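Local structure of TqaA (Penicillium aethiopicum, 5DLK) at residues A[433-438]-A[458-463]; A[292-297]-A[450-455]; A[285-290]-A[386-391]; A[62-67]-A[421-426]; A[335-338]-A[343-346]. The protein is a fungal nonribosomal peptide synthetase whose terminal condensation-like domain, the part modelled here, probably closes the finished peptide into a macrocycle. All blocks are in the same frame, centred on the assembly; numbering follows the deposited sequence. Where two conformers were deposited one is given.

Contacts 1 and 3 are buried packing of helices on the six-stranded sheet of the C-terminal half: helix 446-465 meets strand 433-440 in contact 1, and helix 283-299 meets strand 386-390 in contact 3. Contact 2 joins those same two helices nearer the surface, where an aromatic ring meets a leucine and an asparagine. Contact 5, also at the surface, sets a proline just past strand 329-336, an outermost strand of that sheet, over the face of a loop tryptophan. Contact 4 differs in kind: a buried salt bridge ties segment 62-67 of the N-terminal half to strand 422-428. Contact 1 is purely apolar, contact 3 adds a lysine, a histidine and a bridging water, contact 4 relies on charge.

Contact 1 (A[433-438]-A[458-463]); sequences LEVQVC and AIITKF. With EDO (1,2-ethanediol), chain F.
Leu433 and Val435 make a small, purely apolar helix-on-sheet contact with Ile460, in the buried layer between strand 433-440 and helix 446-465. A single methyl does the work on the helix side. CD1 of Ile460 stands 4.1 Å from CG2 of Val435 and 4.2 Å from CD2 of Leu433. The isoleucine gets there by an extended arm: CG1 lies anti to its carbonyl carbon (chi1 -69°) and CD1 carries straight on (chi2 170°). Val435 and Ile460 run alongside each other, pointing opposite ways. On the strand's other side Glu434 and Gln436 pair with each other: Gln436 NE2 donates to the anti lone pair of Glu434 OE2 at 2.7 Å, while Gln436 OE1 takes a weak bond from an ethanediol. Strand 433-440 runs between strands 422-428 and 265-272, bonded by its backbone to both. Ile460 also touches Pro275, and Ala290 of helix 283-299 packs against it.

Contact 2 (A[292-297]-A[450-455]); sequences ALFLSY and TELANN
Phe294 reaches from one helix to meet Leu452 and Asn455 on another, and the three side chains are turned quite differently. Its CG lies anti to the backbone N (chi1 174°), which sends the ring outward across the helix-helix gap. Leu452 crosses it at about a right angle, with CD1 3.6 Å from Phe294 CZ, set obliquely to the ring. Asn455 comes to the ring edge: its OD1 lies in the ring plane, 3.6 Å from Phe294 CE1, and its amide is inclined 41° to the ring. The CB of Asn455 adds a 3.8 Å contact to the same CE1. Asn455 ND2 donates to Glu451 OE2 at 2.9 Å, one turn back, which helps fix the amide's rotation. A serine in place of Phe294 would probably open a gap beside Leu452 CD1 and leave Asn455 without its aromatic neighbour. The pairing lies near the surface, where helices 283-299 and 446-465 pack together; Ile456 and Ile459 also touch Phe294, and Leu444 lies beside Leu452.

Contact 3 (A[285-290]-A[386-391]); sequences TLVKAA and LIVQHQ
Val388 presses CG1 against two helix side chains at once, 3.8 Å from Val287 CG1 and 3.8 Å from Lys288 CG. The two valines meet at a slant, while Lys288 runs antiparallel beside Val388. With CG anti to its carbonyl carbon (chi1 -71°) and the rest of its chain extended, the lysine lays its aliphatic length beside the valine and carries its charged end beyond it. There NZ is hydrogen-bonded to His308 ND1 and gives a 2.9 Å bond to a water, which also accepts from His390 N at 3.0 Å, a bridge from helix side chain to strand backbone. This is the alpha/beta layering of the condensation domain, built like the chloramphenicol acetyltransferase fold: helix segment 285-290 runs along the sheet, nearly antiparallel to strand 386-390 (159°), the two short axes 8.9 Å apart. His390 is touched more loosely, its ND1 4.4 Å from Val287 CG2; that nitrogen is hydrogen-bonded to Thr426 OG1. Asn392, just after the strand, and Tyr357, whose side chain is about 5 Å from that of Lys288, bind phosphopantetheine, which is absent from this model. Strand 422-428 flanks Val388's strand, and its Thr426 also touches Val287.

Contact 4 (A[62-67]-A[421-426]); sequences IKRGTF and EVWIFT
Arg64 and Glu421 are where the two backbones come nearest, yet their CA atoms are still 11.0 Å apart, a span bridged by side chains alone. The arginine sits at the end of helix 56-63, which a Schellman motif closes: Gly65, with positive phi, is its C-prime residue, Thr66 N bonds to Phe61 O and Gly65 N to Ile62 O. In the condensation-domain fold this links the two halves, since strand 422-428 belongs to the C-terminal half's sheet. Arg64 and Glu421 form a side-on, two-nitrogen salt bridge: NE donates to Glu421 OE2 at 2.8 Å and almost straight (174°), NH2 to Glu421 OE1 at 3.0 Å. Both oxygens lie close to the guanidinium plane, but the arginine meets them from above the carboxylate plane, the two groups being 47° apart. Arg64 runs extended from CG to NE, whereas Glu421 bends at chi2 (-75°), turning its carboxylate to the guanidinium. Arg64 NH1 also bonds to Val60 O and Leu419 N to Glu421 OE2, giving the partly exposed guanidinium and the buried carboxylate a further partner each. Trp423, whose ring edge faces Arg64 NE, donates from NE1 to the anti lone pair of Glu421 OE2 at 2.8 Å.

Contact 5 (A[335-338]-A[343-346]); sequences VTFP and DWTV
Trp344 lays its indole against Pro338, a CH-pi contact that folds together the two ends of the loop joining strand 329-336 to helix 346-358. From CB, the unusual chi1 of -99° and a chi2 of 14° put CD1 on the side of the residue's own CA and send CD2 with the six-membered ring outward, toward segment 335-338. CG of Trp344 meets Pro338 CG at 3.6 Å, and CD1 and NE1 of Trp344 are also close to that carbon, so the pyrrole part of the indole is covered by the proline's CG. Further out, CD2 comes within 3.3 Å of Pro338 CD and CE3 within 3.4 Å. This CD stands 3.3 Å from the centroid of the six-membered ring of Trp344, only 12° off its normal, almost squarely over the face. The two side chains cross at about a right angle. Farther along, Trp344 CZ3 approaches Phe337 CD2 at 4.5 Å, a loose apolar touch oblique to the Phe337 ring. A glycine instead of Trp344 would probably leave Pro338 without the aromatic face it rests on and the loop less tightly drawn together. Around the contact, His352 of helix 346-358 meets the indole and Leu471 touches it, while Thr345 caps that helix's N-terminus. At the far end of the indole, CH2 of Trp344 lies 3.6 Å from the carbonyl oxygen O of Thr336.

Contact 1 (A[433-438]-A[458-463])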
# COMPACT_ATOMS: atom_id res chain seq x y z
N LEU A 433 -14.38 -11.46 -9.69
CA LEU A 433 -13.33 -11.34 -8.68
C LEU A 433 -12.05 -11.71 -9.39
O LEU A 433 -11.95 -12.80 -9.96
CB LEU A 433 -13.58 -12.25 -7.46
CG LEU A 433 -12.47 -12.23 -6.40
CD1 LEU A 433 -12.52 -10.96 -5.58
CD2 LEU A 433 -12.54 -13.45 -5.49
N GLU A 434 -11.09 -10.80 -9.42
CA GLU A 434 -9.85 -11.08 -10.14
C GLU A 434 -8.74 -11.49 -9.18
O GLU A 434 -8.39 -10.72 -8.29
CB GLU A 434 -9.43 -9.86 -10.95
CG GLU A 434 -8.34 -10.17 -11.93
CD GLU A 434 -8.12 -9.02 -12.89
OE1 GLU A 434 -8.80 -8.99 -13.94
OE2 GLU A 434 -7.29 -8.15 -12.57
N VAL A 435 -8.24 -12.70 -9.34
CA VAL A 435 -7.11 -13.18 -8.57
C VAL A 435 -5.85 -12.82 -9.34
O VAL A 435 -5.70 -13.18 -10.51
CB VAL A 435 -7.21 -14.70 -8.30
CG1 VAL A 435 -5.97 -15.24 -7.59
CG2 VAL A 435 -8.51 -15.04 -7.53
N GLN A 436 -4.94 -12.08 -8.70
CA GLN A 436 -3.73 -11.63 -9.35
C GLN A 436 -2.53 -12.17 -8.60
O GLN A 436 -2.44 -12.02 -7.38
CB GLN A 436 -3.67 -10.11 -9.38
CG GLN A 436 -4.98 -9.46 -9.83
CD GLN A 436 -4.97 -7.95 -9.67
OE1 GLN A 436 -4.19 -7.41 -8.89
NE2 GLN A 436 -5.84 -7.26 -10.41
N VAL A 437 -1.60 -12.80 -9.30
CA VAL A 437 -0.36 -13.23 -8.68
C VAL A 437 0.77 -12.35 -9.20
O VAL A 437 0.87 -12.12 -10.42
CB VAL A 437 -0.05 -14.72 -8.99
CG1 VAL A 437 1.33 -15.09 -8.46
CG2 VAL A 437 -1.16 -15.62 -8.42
N CYS A 438 1.60 -11.85 -8.29
CA CYS A 438 2.74 -11.03 -8.67
C CYS A 438 4.00 -11.54 -7.99
O CYS A 438 4.09 -11.59 -6.75
CB CYS A 438 2.51 -9.56 -8.31
SG CYS A 438 3.85 -8.48 -8.91
N ALA A 458 -10.04 -21.61 -8.03
CA ALA A 458 -10.90 -22.79 -8.03
C ALA A 458 -11.42 -23.11 -6.62
O ALA A 458 -12.59 -23.47 -6.44
CB ALA A 458 -10.15 -24.01 -8.59
N ILE A 459 -10.54 -22.99 -5.64
CA ILE A 459 -10.93 -23.21 -4.24
C ILE A 459 -11.93 -22.17 -3.79
O ILE A 459 -12.93 -22.51 -3.14
CB ILE A 459 -9.70 -23.20 -3.30
CG1 ILE A 459 -8.76 -24.36 -3.67
CG2 ILE A 459 -10.15 -23.35 -1.82
CD1 ILE A 459 -7.33 -24.11 -3.24
N ILE A 460 -11.69 -20.90 -4.12
CA ILE A 460 -12.64 -19.84 -3.75
C ILE A 460 -14.04 -20.16 -4.29
O ILE A 460 -15.04 -20.08 -3.58
CB ILE A 460 -12.18 -18.47 -4.29
CG1 ILE A 460 -10.91 -18.00 -3.54
CG2 ILE A 460 -13.29 -17.44 -4.11
CD1 ILE A 460 -10.24 -16.74 -4.18
N THR A 461 -14.10 -20.48 -5.58
CA THR A 461 -15.40 -20.82 -6.17
C THR A 461 -16.03 -22.07 -5.54
O THR A 461 -17.23 -22.12 -5.31
CB THR A 461 -15.28 -21.01 -7.69
OG1 THR A 461 -14.88 -19.77 -8.27
CG2 THR A 461 -16.62 -21.44 -8.26
N LYS A 462 -15.21 -23.07 -5.23
CA LYS A 462 -15.74 -24.27 -4.60
C LYS A 462 -16.31 -23.96 -3.21
O LYS A 462 -17.39 -24.43 -2.84
CB LYS A 462 -14.66 -25.35 -4.52
CG LYS A 462 -15.17 -26.71 -4.08
CD LYS A 462 -14.30 -27.83 -4.64
CE LYS A 462 -14.20 -27.75 -6.16
NZ LYS A 462 -13.42 -28.89 -6.74
N PHE A 463 -15.59 -23.16 -2.43
CA PHE A 463 -16.05 -22.75 -1.11
C PHE A 463 -17.40 -22.04 -1.19
O PHE A 463 -18.31 -22.29 -0.39
CB PHE A 463 -15.03 -21.83 -0.44
CG PHE A 463 -13.84 -22.54 0.18
CD1 PHE A 463 -13.66 -23.90 0.06
CD2 PHE A 463 -12.89 -21.80 0.89
CE1 PHE A 463 -12.54 -24.54 0.63
CE2 PHE A 463 -11.79 -22.42 1.47
CZ PHE A 463 -11.61 -23.77 1.36
C1 EDO F . -2.45 -4.90 -12.33
O1 EDO F . -3.17 -5.10 -11.10
C2 EDO F . -1.25 -3.99 -12.08
O2 EDO F . -0.21 -4.31 -13.01

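Contact 2 (A[292-297]-A[450-455])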
# COMPACT_ATOMS: atom_id res chain seq x y z
N ALA A 292 -5.24 -20.74 2.74
CA ALA A 292 -4.83 -21.62 3.84
C ALA A 292 -5.01 -23.08 3.50
O ALA A 292 -4.16 -23.91 3.82
CB ALA A 292 -5.60 -21.29 5.12
N LEU A 293 -6.12 -23.41 2.84
CA LEU A 293 -6.36 -24.79 2.47
C LEU A 293 -5.33 -25.25 1.44
O LEU A 293 -4.82 -26.39 1.52
CB LEU A 293 -7.77 -24.98 1.91
CG LEU A 293 -8.08 -26.45 1.60
CD1 LEU A 293 -7.99 -27.32 2.86
CD2 LEU A 293 -9.45 -26.55 0.96
N PHE A 294 -5.05 -24.39 0.47
CA PHE A 294 -4.03 -24.64 -0.55
C PHE A 294 -2.70 -24.96 0.12
O PHE A 294 -2.03 -25.97 -0.22
CB PHE A 294 -3.90 -23.43 -1.49
CG PHE A 294 -2.77 -23.54 -2.50
CD1 PHE A 294 -2.98 -24.13 -3.73
CD2 PHE A 294 -1.51 -23.04 -2.20
CE1 PHE A 294 -1.93 -24.23 -4.66
CE2 PHE A 294 -0.47 -23.14 -3.12
CZ PHE A 294 -0.69 -23.74 -4.35
N LEU A 295 -2.31 -24.12 1.08
CA LEU A 295 -1.04 -24.36 1.77
C LEU A 295 -1.07 -25.63 2.64
O LEU A 295 -0.09 -26.36 2.70
CB LEU A 295 -0.67 -23.17 2.64
CG LEU A 295 -0.26 -21.90 1.87
CD1 LEU A 295 -0.10 -20.73 2.86
CD2 LEU A 295 1.01 -22.11 1.09
N SER A 296 -2.18 -25.87 3.32
CA SER A 296 -2.27 -27.05 4.18
C SER A 296 -2.01 -28.31 3.35
O SER A 296 -1.31 -29.22 3.79
CB SER A 296 -3.62 -27.13 4.89
OG SER A 296 -4.68 -27.51 4.02
N TYR A 297 -2.57 -28.35 2.15
CA TYR A 297 -2.37 -29.49 1.26
C TYR A 297 -0.92 -29.63 0.80
O TYR A 297 -0.31 -30.70 0.93
CB TYR A 297 -3.29 -29.36 0.05
CG TYR A 297 -3.08 -30.46 -0.96
CD1 TYR A 297 -3.55 -31.75 -0.73
CD2 TYR A 297 -2.38 -30.22 -2.13
CE1 TYR A 297 -3.35 -32.75 -1.65
CE2 TYR A 297 -2.17 -31.22 -3.06
CZ TYR A 297 -2.66 -32.47 -2.81
OH TYR A 297 -2.45 -33.46 -3.74
N THR A 450 0.53 -19.32 -13.14
CA THR A 450 -0.78 -19.57 -13.75
C THR A 450 -1.48 -20.65 -12.92
O THR A 450 -2.68 -20.55 -12.65
CB THR A 450 -0.68 -20.00 -15.25
OG1 THR A 450 -0.22 -18.90 -16.05
CG2 THR A 450 -2.04 -20.40 -15.79
N GLU A 451 -0.73 -21.66 -12.50
CA GLU A 451 -1.32 -22.76 -11.73
C GLU A 451 -1.75 -22.28 -10.36
O GLU A 451 -2.81 -22.67 -9.86
CB GLU A 451 -0.35 -23.94 -11.59
CG GLU A 451 -0.96 -25.17 -10.89
CD GLU A 451 -2.14 -25.81 -11.65
OE1 GLU A 451 -2.42 -25.44 -12.81
OE2 GLU A 451 -2.80 -26.71 -11.07
N LEU A 452 -0.94 -21.43 -9.74
CA LEU A 452 -1.30 -20.85 -8.45
C LEU A 452 -2.59 -20.04 -8.56
O LEU A 452 -3.50 -20.22 -7.76
CB LEU A 452 -0.17 -19.96 -7.92
CG LEU A 452 -0.48 -19.29 -6.59
CD1 LEU A 452 -0.73 -20.32 -5.48
CD2 LEU A 452 0.64 -18.31 -6.22
N ALA A 453 -2.68 -19.15 -9.55
CA ALA A 453 -3.88 -18.34 -9.70
C ALA A 453 -5.10 -19.21 -9.99
O ALA A 453 -6.20 -18.96 -9.48
CB ALA A 453 -3.68 -17.28 -10.82
N ASN A 454 -4.91 -20.24 -10.81
CA ASN A 454 -5.98 -21.18 -11.12
C ASN A 454 -6.47 -21.96 -9.90
O ASN A 454 -7.67 -22.07 -9.68
CB ASN A 454 -5.52 -22.17 -12.19
CG ASN A 454 -5.56 -21.56 -13.58
OD1 ASN A 454 -6.17 -20.51 -13.79
ND2 ASN A 454 -4.91 -22.21 -14.54
N ASN A 455 -5.53 -22.50 -9.14
CA ASN A 455 -5.90 -23.31 -7.96
C ASN A 455 -6.62 -22.48 -6.89
O ASN A 455 -7.65 -22.90 -6.35
CB ASN A 455 -4.65 -23.94 -7.33
CG ASN A 455 -4.02 -25.02 -8.19
OD1 ASN A 455 -2.88 -25.41 -7.93
ND2 ASN A 455 -4.72 -25.47 -9.23

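Contact 3 (A[285-290]-A[386-391])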
# COMPACT_ATOMS: atom_id res chain seq x y z
N THR A 285 -11.91 -12.96 3.91
CA THR A 285 -11.89 -14.25 4.59
C THR A 285 -11.93 -15.41 3.60
O THR A 285 -11.19 -16.39 3.73
CB THR A 285 -13.07 -14.36 5.57
OG1 THR A 285 -12.84 -13.43 6.63
CG2 THR A 285 -13.18 -15.77 6.18
N LEU A 286 -12.81 -15.30 2.62
CA LEU A 286 -12.95 -16.34 1.61
C LEU A 286 -11.62 -16.54 0.87
O LEU A 286 -11.17 -17.67 0.68
CB LEU A 286 -14.08 -15.97 0.64
CG LEU A 286 -14.41 -17.00 -0.43
CD1 LEU A 286 -14.77 -18.34 0.21
CD2 LEU A 286 -15.60 -16.49 -1.24
N VAL A 287 -10.97 -15.45 0.48
CA VAL A 287 -9.71 -15.56 -0.22
C VAL A 287 -8.61 -16.16 0.67
O VAL A 287 -7.82 -17.01 0.25
CB VAL A 287 -9.24 -14.19 -0.73
CG1 VAL A 287 -7.84 -14.30 -1.29
CG2 VAL A 287 -10.24 -13.64 -1.76
N LYS A 288 -8.54 -15.69 1.91
CA LYS A 288 -7.49 -16.16 2.81
C LYS A 288 -7.72 -17.60 3.26
O LYS A 288 -6.75 -18.35 3.44
CB LYS A 288 -7.38 -15.19 4.01
CG LYS A 288 -6.76 -13.87 3.51
CD LYS A 288 -7.05 -12.71 4.44
CE LYS A 288 -6.56 -11.40 3.77
NZ LYS A 288 -6.80 -10.21 4.66
N ALA A 289 -8.98 -18.00 3.44
CA ALA A 289 -9.27 -19.39 3.78
C ALA A 289 -8.89 -20.31 2.64
O ALA A 289 -8.36 -21.40 2.86
CB ALA A 289 -10.74 -19.58 4.11
N ALA A 290 -9.15 -19.88 1.40
CA ALA A 290 -8.79 -20.69 0.25
C ALA A 290 -7.27 -20.87 0.19
O ALA A 290 -6.75 -21.96 -0.09
CB ALA A 290 -9.31 -20.03 -1.06
N LEU A 386 4.89 -15.27 1.43
CA LEU A 386 3.62 -15.18 0.72
C LEU A 386 2.76 -14.14 1.40
O LEU A 386 2.59 -14.16 2.62
CB LEU A 386 2.89 -16.53 0.71
CG LEU A 386 1.51 -16.48 0.07
CD1 LEU A 386 1.64 -16.31 -1.44
CD2 LEU A 386 0.72 -17.76 0.40
N ILE A 387 2.24 -13.19 0.62
CA ILE A 387 1.40 -12.15 1.19
C ILE A 387 0.10 -12.07 0.41
O ILE A 387 0.11 -11.86 -0.81
CB ILE A 387 2.08 -10.77 1.19
CG1 ILE A 387 3.45 -10.87 1.87
CG2 ILE A 387 1.16 -9.71 1.84
CD1 ILE A 387 4.21 -9.55 1.95
N VAL A 388 -1.01 -12.21 1.12
CA VAL A 388 -2.33 -12.13 0.51
C VAL A 388 -2.96 -10.78 0.83
O VAL A 388 -3.07 -10.38 2.00
CB VAL A 388 -3.23 -13.24 1.01
CG1 VAL A 388 -4.65 -13.08 0.45
CG2 VAL A 388 -2.62 -14.60 0.63
N GLN A 389 -3.35 -10.07 -0.23
CA GLN A 389 -3.91 -8.73 -0.07
C GLN A 389 -5.25 -8.64 -0.80
O GLN A 389 -5.28 -8.59 -2.04
CB GLN A 389 -2.96 -7.67 -0.63
CG GLN A 389 -3.46 -6.23 -0.42
CD GLN A 389 -2.36 -5.20 -0.63
OE1 GLN A 389 -1.21 -5.39 -0.19
NE2 GLN A 389 -2.70 -4.09 -1.28
N HIS A 390 -6.34 -8.61 -0.05
CA HIS A 390 -7.66 -8.42 -0.65
C HIS A 390 -7.94 -6.92 -0.76
O HIS A 390 -7.83 -6.18 0.22
CB HIS A 390 -8.77 -9.08 0.15
CG HIS A 390 -10.12 -8.83 -0.44
ND1 HIS A 390 -10.44 -9.25 -1.72
CD2 HIS A 390 -11.18 -8.12 -0.00
CE1 HIS A 390 -11.66 -8.86 -2.01
NE2 HIS A 390 -12.14 -8.18 -0.98
N GLN A 391 -8.30 -6.48 -1.96
CA GLN A 391 -8.45 -5.05 -2.22
C GLN A 391 -9.87 -4.58 -1.96
O GLN A 391 -10.61 -4.32 -2.90
CB GLN A 391 -8.06 -4.75 -3.68
CG GLN A 391 -6.68 -5.25 -4.07
CD GLN A 391 -5.54 -4.39 -3.55
OE1 GLN A 391 -5.50 -4.00 -2.38
NE2 GLN A 391 -4.59 -4.09 -4.43
O HOH W 1 -6.03 -8.08 2.85

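Contact 4 (A[62-67]-A[421-426])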
# COMPACT_ATOMS: atom_id res chain seq x y z
N ILE A 62 9.52 1.02 -0.82
CA ILE A 62 10.68 1.71 -1.39
C ILE A 62 11.67 0.73 -2.00
O ILE A 62 12.16 0.94 -3.13
CB ILE A 62 11.38 2.60 -0.31
CG1 ILE A 62 10.44 3.76 0.03
CG2 ILE A 62 12.71 3.11 -0.83
CD1 ILE A 62 10.84 4.56 1.26
N LYS A 63 11.92 -0.38 -1.31
CA LYS A 63 12.86 -1.38 -1.80
C LYS A 63 12.39 -2.01 -3.10
O LYS A 63 13.20 -2.52 -3.87
CB LYS A 63 13.07 -2.50 -0.77
CG LYS A 63 13.98 -2.17 0.39
CD LYS A 63 14.19 -3.48 1.19
CE LYS A 63 15.00 -3.29 2.46
NZ LYS A 63 16.34 -2.67 2.18
N ARG A 64 11.09 -1.99 -3.32
CA ARG A 64 10.49 -2.60 -4.50
C ARG A 64 10.21 -1.58 -5.62
O ARG A 64 9.55 -1.89 -6.63
CB ARG A 64 9.22 -3.34 -4.10
CG ARG A 64 9.56 -4.66 -3.34
CD ARG A 64 8.44 -5.17 -2.46
NE ARG A 64 8.89 -6.35 -1.71
CZ ARG A 64 9.70 -6.32 -0.64
NH1 ARG A 64 10.19 -5.17 -0.17
NH2 ARG A 64 10.05 -7.46 -0.05
N GLY A 65 10.72 -0.36 -5.44
CA GLY A 65 10.61 0.65 -6.48
C GLY A 65 9.17 1.01 -6.78
O GLY A 65 8.82 1.29 -7.94
N THR A 66 8.33 1.00 -5.75
CA THR A 66 6.90 1.15 -5.94
C THR A 66 6.59 2.63 -6.16
O THR A 66 6.75 3.45 -5.27
CB THR A 66 6.10 0.61 -4.75
OG1 THR A 66 6.70 -0.62 -4.33
CG2 THR A 66 4.64 0.32 -5.15
N PHE A 67 6.17 2.96 -7.38
CA PHE A 67 6.14 4.35 -7.82
C PHE A 67 5.01 4.50 -8.83
O PHE A 67 4.88 3.69 -9.75
CB PHE A 67 7.51 4.69 -8.41
CG PHE A 67 7.71 6.14 -8.76
CD1 PHE A 67 7.51 7.15 -7.82
CD2 PHE A 67 8.20 6.49 -10.02
CE1 PHE A 67 7.75 8.50 -8.15
CE2 PHE A 67 8.44 7.82 -10.36
CZ PHE A 67 8.20 8.83 -9.43
N GLU A 421 9.43 -12.60 -2.29
CA GLU A 421 8.07 -12.99 -1.90
C GLU A 421 7.09 -13.13 -3.07
O GLU A 421 7.29 -12.59 -4.17
CB GLU A 421 7.51 -11.97 -0.91
CG GLU A 421 7.03 -10.65 -1.54
CD GLU A 421 8.18 -9.73 -1.96
OE1 GLU A 421 9.31 -9.94 -1.49
OE2 GLU A 421 7.92 -8.78 -2.74
N VAL A 422 6.00 -13.86 -2.82
CA VAL A 422 4.91 -13.99 -3.77
C VAL A 422 3.75 -13.18 -3.21
O VAL A 422 3.43 -13.29 -2.02
CB VAL A 422 4.49 -15.46 -3.98
CG1 VAL A 422 3.20 -15.55 -4.82
CG2 VAL A 422 5.62 -16.23 -4.64
N TRP A 423 3.16 -12.32 -4.04
CA TRP A 423 1.94 -11.60 -3.70
C TRP A 423 0.73 -12.21 -4.36
O TRP A 423 0.77 -12.56 -5.55
CB TRP A 423 2.04 -10.12 -4.14
CG TRP A 423 3.14 -9.37 -3.51
CD1 TRP A 423 4.46 -9.37 -3.88
CD2 TRP A 423 3.04 -8.49 -2.38
NE1 TRP A 423 5.17 -8.52 -3.05
CE2 TRP A 423 4.33 -7.99 -2.11
CE3 TRP A 423 1.98 -8.10 -1.55
CZ2 TRP A 423 4.59 -7.10 -1.06
CZ3 TRP A 423 2.24 -7.20 -0.52
CH2 TRP A 423 3.53 -6.72 -0.28
N ILE A 424 -0.37 -12.33 -3.61
CA ILE A 424 -1.66 -12.65 -4.20
C ILE A 424 -2.59 -11.49 -3.91
O ILE A 424 -2.92 -11.25 -2.76
CB ILE A 424 -2.27 -13.94 -3.64
CG1 ILE A 424 -1.39 -15.15 -3.98
CG2 ILE A 424 -3.70 -14.13 -4.21
CD1 ILE A 424 -1.85 -16.46 -3.35
N PHE A 425 -2.98 -10.76 -4.94
CA PHE A 425 -3.96 -9.69 -4.78
C PHE A 425 -5.31 -10.17 -5.30
O PHE A 425 -5.37 -10.89 -6.29
CB PHE A 425 -3.57 -8.43 -5.56
CG PHE A 425 -2.23 -7.85 -5.18
CD1 PHE A 425 -2.10 -6.99 -4.11
CD2 PHE A 425 -1.10 -8.16 -5.93
CE1 PHE A 425 -0.85 -6.43 -3.78
CE2 PHE A 425 0.14 -7.60 -5.62
CZ PHE A 425 0.26 -6.75 -4.54
N THR A 426 -6.40 -9.74 -4.67
CA THR A 426 -7.74 -10.05 -5.19
C THR A 426 -8.53 -8.76 -5.31
O THR A 426 -8.60 -7.98 -4.37
CB THR A 426 -8.51 -11.07 -4.31
OG1 THR A 426 -8.37 -10.71 -2.93
CG2 THR A 426 -7.97 -12.46 -4.52

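Contact 5 (A[335-338]-A[343-346])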
# COMPACT_ATOMS: atom_id res chain seq x y z
N VAL A 335 -3.59 -20.02 10.51
CA VAL A 335 -4.81 -20.81 10.36
C VAL A 335 -4.51 -22.23 10.83
O VAL A 335 -3.61 -22.90 10.31
CB VAL A 335 -5.32 -20.81 8.90
CG1 VAL A 335 -6.56 -21.69 8.74
CG2 VAL A 335 -5.59 -19.38 8.46
N THR A 336 -5.29 -22.68 11.81
CA THR A 336 -5.02 -23.97 12.43
C THR A 336 -6.23 -24.87 12.23
O THR A 336 -7.33 -24.56 12.71
CB THR A 336 -4.75 -23.85 13.92
OG1 THR A 336 -5.98 -23.58 14.60
CG2 THR A 336 -3.77 -22.72 14.20
N PHE A 337 -6.00 -25.98 11.55
CA PHE A 337 -7.04 -26.96 11.23
C PHE A 337 -7.11 -28.03 12.31
O PHE A 337 -6.08 -28.45 12.80
CB PHE A 337 -6.75 -27.64 9.90
CG PHE A 337 -6.67 -26.70 8.73
CD1 PHE A 337 -5.52 -25.96 8.49
CD2 PHE A 337 -7.74 -26.61 7.84
CE1 PHE A 337 -5.44 -25.11 7.39
CE2 PHE A 337 -7.67 -25.77 6.74
CZ PHE A 337 -6.51 -25.01 6.51
N PRO A 338 -8.32 -28.50 12.64
CA PRO A 338 -8.41 -29.59 13.62
C PRO A 338 -8.05 -30.95 13.01
O PRO A 338 -7.87 -31.06 11.80
CB PRO A 338 -9.89 -29.55 14.04
CG PRO A 338 -10.60 -29.10 12.83
CD PRO A 338 -9.64 -28.05 12.18
N ASP A 343 -14.03 -33.25 11.59
CA ASP A 343 -14.80 -33.17 10.35
C ASP A 343 -15.27 -31.74 10.06
O ASP A 343 -16.46 -31.49 9.84
CB ASP A 343 -16.00 -34.11 10.40
CG ASP A 343 -16.15 -34.94 9.15
OD1 ASP A 343 -15.49 -34.61 8.13
OD2 ASP A 343 -16.95 -35.89 9.18
N TRP A 344 -14.35 -30.79 10.09
CA TRP A 344 -14.69 -29.42 9.72
C TRP A 344 -15.32 -29.31 8.33
O TRP A 344 -14.94 -30.02 7.39
CB TRP A 344 -13.46 -28.53 9.73
CG TRP A 344 -13.30 -27.70 10.96
CD1 TRP A 344 -13.94 -27.84 12.16
CD2 TRP A 344 -12.40 -26.61 11.10
NE1 TRP A 344 -13.47 -26.88 13.05
CE2 TRP A 344 -12.53 -26.11 12.41
CE3 TRP A 344 -11.48 -26.00 10.23
CZ2 TRP A 344 -11.77 -25.04 12.87
CZ3 TRP A 344 -10.72 -24.93 10.69
CH2 TRP A 344 -10.88 -24.46 12.00
N THR A 345 -16.28 -28.40 8.23
CA THR A 345 -16.82 -27.98 6.94
C THR A 345 -16.12 -26.72 6.48
O THR A 345 -15.39 -26.08 7.22
CB THR A 345 -18.32 -27.69 7.02
OG1 THR A 345 -18.53 -26.56 7.88
CG2 THR A 345 -19.07 -28.90 7.60
N VAL A 346 -16.35 -26.36 5.22
CA VAL A 346 -15.91 -25.08 4.71
C VAL A 346 -16.35 -23.92 5.61
O VAL A 346 -15.55 -23.03 5.90
CB VAL A 346 -16.43 -24.88 3.29
CG1 VAL A 346 -16.26 -23.43 2.84
CG2 VAL A 346 -15.73 -25.86 2.34